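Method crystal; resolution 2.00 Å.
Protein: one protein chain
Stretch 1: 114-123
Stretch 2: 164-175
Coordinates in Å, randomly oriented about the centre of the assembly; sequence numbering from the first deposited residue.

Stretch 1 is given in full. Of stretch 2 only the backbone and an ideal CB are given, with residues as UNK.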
# COMPACT_ATOMS: atom_id res chain seq x y z
N LEU A 114 30.94 -1.98 -5.32
CA LEU A 114 31.89 -3.07 -5.18
C LEU A 114 31.80 -3.68 -3.77
O LEU A 114 31.86 -4.90 -3.60
CB LEU A 114 33.32 -2.58 -5.46
CG LEU A 114 34.42 -3.64 -5.53
CD1 LEU A 114 34.01 -4.76 -6.47
CD2 LEU A 114 35.72 -2.99 -6.00
N LEU A 115 31.63 -2.83 -2.76
CA LEU A 115 31.50 -3.33 -1.39
C LEU A 115 30.23 -4.17 -1.31
O LEU A 115 30.22 -5.24 -0.69
CB LEU A 115 31.41 -2.16 -0.40
CG LEU A 115 32.67 -1.32 -0.14
CD1 LEU A 115 32.36 -0.22 0.87
CD2 LEU A 115 33.79 -2.21 0.40
N ALA A 116 29.16 -3.71 -1.96
CA ALA A 116 27.90 -4.45 -1.95
C ALA A 116 28.09 -5.81 -2.61
O ALA A 116 27.57 -6.81 -2.13
CB ALA A 116 26.82 -3.65 -2.67
N ALA A 117 28.85 -5.84 -3.71
CA ALA A 117 29.09 -7.10 -4.40
C ALA A 117 29.97 -8.00 -3.52
O ALA A 117 29.77 -9.22 -3.46
CB ALA A 117 29.77 -6.84 -5.75
N ARG A 118 30.95 -7.40 -2.84
CA ARG A 118 31.84 -8.15 -1.95
C ARG A 118 31.00 -8.82 -0.85
O ARG A 118 31.23 -9.97 -0.50
CB ARG A 118 32.87 -7.22 -1.30
CG ARG A 118 33.84 -6.53 -2.26
CD ARG A 118 34.86 -7.49 -2.87
NE ARG A 118 35.78 -6.81 -3.78
CZ ARG A 118 36.71 -7.44 -4.50
NH1 ARG A 118 36.85 -8.76 -4.40
NH2 ARG A 118 37.51 -6.75 -5.31
N PHE A 119 30.04 -8.08 -0.31
CA PHE A 119 29.18 -8.64 0.72
C PHE A 119 28.43 -9.84 0.17
O PHE A 119 28.37 -10.89 0.81
CB PHE A 119 28.16 -7.62 1.21
CG PHE A 119 27.11 -8.22 2.08
CD1 PHE A 119 27.39 -8.56 3.40
CD2 PHE A 119 25.85 -8.55 1.56
CE1 PHE A 119 26.45 -9.22 4.20
CE2 PHE A 119 24.90 -9.21 2.34
CZ PHE A 119 25.20 -9.54 3.66
N ILE A 120 27.83 -9.67 -1.00
CA ILE A 120 27.06 -10.75 -1.61
C ILE A 120 27.88 -12.01 -1.83
O ILE A 120 27.35 -13.11 -1.72
CB ILE A 120 26.43 -10.28 -2.95
CG1 ILE A 120 25.26 -9.34 -2.65
CG2 ILE A 120 25.97 -11.49 -3.76
CD1 ILE A 120 24.78 -8.56 -3.83
N SER A 121 29.16 -11.84 -2.13
CA SER A 121 30.04 -12.98 -2.35
C SER A 121 30.27 -13.73 -1.05
O SER A 121 30.83 -14.83 -1.05
CB SER A 121 31.40 -12.53 -2.90
OG SER A 121 32.19 -11.95 -1.88
N LYS A 122 29.84 -13.14 0.06
CA LYS A 122 29.99 -13.76 1.37
C LYS A 122 28.75 -14.53 1.81
O LYS A 122 28.78 -15.23 2.83
CB LYS A 122 30.31 -12.70 2.44
CG LYS A 122 31.79 -12.44 2.64
CD LYS A 122 32.46 -11.87 1.40
CE LYS A 122 33.95 -11.64 1.65
NZ LYS A 122 34.64 -11.01 0.48
N LEU A 123 27.66 -14.41 1.07
CA LEU A 123 26.42 -15.11 1.42
C LEU A 123 26.57 -16.63 1.50
O LEU A 123 25.94 -17.27 2.35
CB LEU A 123 25.31 -14.73 0.44
CG LEU A 123 24.84 -13.28 0.61
CD1 LEU A 123 23.86 -12.89 -0.49
CD2 LEU A 123 24.20 -13.14 1.99
N UNK A 164 25.31 -11.59 11.99
CA UNK A 164 26.35 -12.05 11.07
C UNK A 164 26.37 -11.23 9.79
O UNK A 164 27.43 -11.02 9.20
CB UNK A 164 26.15 -13.53 10.74
N UNK A 165 25.22 -10.75 9.36
CA UNK A 165 25.15 -9.92 8.17
C UNK A 165 25.84 -8.58 8.46
O UNK A 165 26.66 -8.09 7.67
CB UNK A 165 23.70 -9.71 7.73
N UNK A 166 25.51 -8.01 9.62
CA UNK A 166 26.06 -6.73 10.04
C UNK A 166 27.56 -6.80 10.30
O UNK A 166 28.30 -5.89 9.95
CB UNK A 166 25.34 -6.24 11.30
N UNK A 167 28.00 -7.90 10.91
CA UNK A 167 29.42 -8.08 11.21
C UNK A 167 30.26 -8.06 9.94
O UNK A 167 31.28 -7.39 9.88
CB UNK A 167 29.64 -9.39 11.96
N UNK A 168 29.80 -8.79 8.92
CA UNK A 168 30.50 -8.86 7.65
C UNK A 168 30.61 -7.47 7.03
O UNK A 168 31.66 -7.07 6.52
CB UNK A 168 29.79 -9.82 6.70
N UNK A 169 29.51 -6.72 7.09
CA UNK A 169 29.48 -5.36 6.57
C UNK A 169 30.49 -4.49 7.34
O UNK A 169 31.16 -3.65 6.76
CB UNK A 169 28.07 -4.78 6.67
N UNK A 170 30.59 -4.72 8.65
CA UNK A 170 31.53 -3.97 9.47
C UNK A 170 32.95 -4.32 9.04
O UNK A 170 33.78 -3.44 8.85
CB UNK A 170 31.32 -4.26 10.96
N UNK A 171 33.21 -5.61 8.89
CA UNK A 171 34.52 -6.09 8.46
C UNK A 171 34.95 -5.46 7.15
O UNK A 171 36.11 -5.11 6.96
CB UNK A 171 34.51 -7.61 8.32
N UNK A 172 33.99 -5.32 6.23
CA UNK A 172 34.26 -4.72 4.92
C UNK A 172 34.47 -3.22 5.01
O UNK A 172 34.80 -2.58 4.02
CB UNK A 172 33.11 -5.02 3.95
N UNK A 173 34.24 -2.66 6.19
CA UNK A 173 34.43 -1.23 6.38
C UNK A 173 33.23 -0.33 6.10
O UNK A 173 33.40 0.86 5.85
CB UNK A 173 35.59 -0.78 5.49
N UNK A 174 32.02 -0.88 6.15
CA UNK A 174 30.84 -0.07 5.91
C UNK A 174 30.41 0.57 7.23
O UNK A 174 30.01 -0.13 8.16
CB UNK A 174 29.71 -0.91 5.31
N UNK A 175 30.49 1.90 7.33
CA UNK A 175 30.09 2.54 8.58
C UNK A 175 28.58 2.73 8.76
O UNK A 175 27.82 2.72 7.79
CB UNK A 175 30.77 3.91 8.68

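Stretch 2 opens in a helix that begins earlier in the chain, and it crosses the helix of stretch 1 at 134° between N-to-C directions. The axes come within 10.2 Å. No hydrogen bond links the two stretches, so side-chain packing carries the contact.

At position 164 CA-to-CB points sideways, and nothing of stretch 1 lies within 5.5 Å of the ideal CB. Stretch 1 sets little limit here. The residue is R164; its end leads away, and its guanidinium is hydrogen-bonded elsewhere in the structure.

Position 165 also points sideways, but its ideal CB is 4.3 Å from F119 CZ. An apolar side chain of moderate size would suit the tip of that ring; valine, isoleucine or leucine are all plausible. It is I165. Its CG2 lies 3.7 Å from F119 CZ, and its backbone O is 3.7 Å from F119 CE1.

Position 166 points away and 167 is out of reach, so stretch 1 offers no guide to either. They are A166 and H167.

Position 168 points toward stretch 1. The ideal CB is 4.2 Å from F119 CE1 and 5.2 Å from K122 CB. The surroundings are mixed: a ring to cover and a lysine nearby. A long side chain with an aliphatic stem and a polar or acidic end would suit, such as glutamate or glutamine; methionine could also cover the ring. It is E168. Its CG packs 3.9 Å from F119 CD1. Its CD is 3.5 Å from K122 CG, so the carboxylate end meets the aliphatic part of the lysine. K122 NZ extends beyond this contact and makes no salt bridge with it.

At position 169 the bond points sideways, with the ideal CB 5.0 Å from F119 CD1. A small residue would leave space beside the ring. A leucine or methionine could reach back to it. It is L169, whose end comes nearer than its CB direction suggests: CD1 is 3.4 Å from F119 CD1. Its chi1 of -111° and chi2 of 18° both lie between the usual wells.

Positions 170 and 171 are out of reach and could vary as far as stretch 1 is concerned. They are L170 and I171.

Position 172 points toward stretch 1, its ideal CB 4.6 Å from L115 CD2. The neighbourhood is largely apolar, between L115 and F119, and favours a branched or long aliphatic chain. It is L172, in the mt rotamer. L172 CD1 lies 4.0 Å from F119 CB, and the end of the side chain also packs against R118, with L172 CD2 4.1 Å from R118 CB.

Position 173 has phi 89° and psi 22°. A CB would be jammed against the carbonyl O of the preceding residue, which calls for glycine. G173 is the first residue to leave helical phi/psi, in a Schellman motif: G173 N bonds to L170 O (2.8 Å) and the N of 174 to L169 O (3.0 Å).

Position 174 points toward stretch 1, 5.2 Å from L115 CD1 at its ideal CB. A medium aliphatic fits. In V174, CG2 is 4.2 Å from L115 CD1.

Position 175 is out of reach; it is P175.

Stretch 2, residues 164-175: RIAHELLILGVP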
# COMPACT_ATOMS: atom_id res chain seq x y z
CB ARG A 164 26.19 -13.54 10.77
CG ARG A 164 26.40 -14.43 12.00
CD ARG A 164 26.77 -15.85 11.62
NE ARG A 164 26.74 -16.78 12.75
CZ ARG A 164 27.64 -16.80 13.74
NH1 ARG A 164 28.65 -15.94 13.74
NH2 ARG A 164 27.51 -17.68 14.72
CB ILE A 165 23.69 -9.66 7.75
CG1 ILE A 165 23.11 -10.92 7.11
CG2 ILE A 165 23.61 -8.48 6.78
CD1 ILE A 165 21.63 -10.87 6.86
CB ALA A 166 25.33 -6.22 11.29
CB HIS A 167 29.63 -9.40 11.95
CG HIS A 167 31.02 -9.58 12.48
ND1 HIS A 167 31.85 -10.62 12.08
CD2 HIS A 167 31.72 -8.88 13.41
CE1 HIS A 167 32.99 -10.54 12.74
NE2 HIS A 167 32.94 -9.50 13.55
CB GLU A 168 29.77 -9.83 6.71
CG GLU A 168 30.44 -10.06 5.36
CD GLU A 168 31.92 -10.38 5.49
OE1 GLU A 168 32.29 -11.27 6.30
OE2 GLU A 168 32.73 -9.76 4.77
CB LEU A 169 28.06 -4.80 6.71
CG LEU A 169 27.18 -4.53 5.48
CD1 LEU A 169 27.68 -5.27 4.26
CD2 LEU A 169 25.75 -4.94 5.80
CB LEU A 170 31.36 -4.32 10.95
CG LEU A 170 32.28 -3.57 11.92
CD1 LEU A 170 31.88 -2.11 11.98
CD2 LEU A 170 32.18 -4.19 13.31
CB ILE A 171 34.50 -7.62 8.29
CG1 ILE A 171 34.31 -8.29 9.64
CG2 ILE A 171 35.79 -8.10 7.63
CD1 ILE A 171 35.31 -7.85 10.67
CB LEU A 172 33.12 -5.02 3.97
CG LEU A 172 33.03 -6.46 3.48
CD1 LEU A 172 31.72 -6.67 2.74
CD2 LEU A 172 34.23 -6.76 2.57
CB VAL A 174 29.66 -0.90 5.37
CG1 VAL A 174 28.45 -0.00 5.14
CG2 VAL A 174 30.06 -1.59 4.07
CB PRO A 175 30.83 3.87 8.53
CG PRO A 175 30.76 4.22 7.08
CD PRO A 175 31.00 2.89 6.37
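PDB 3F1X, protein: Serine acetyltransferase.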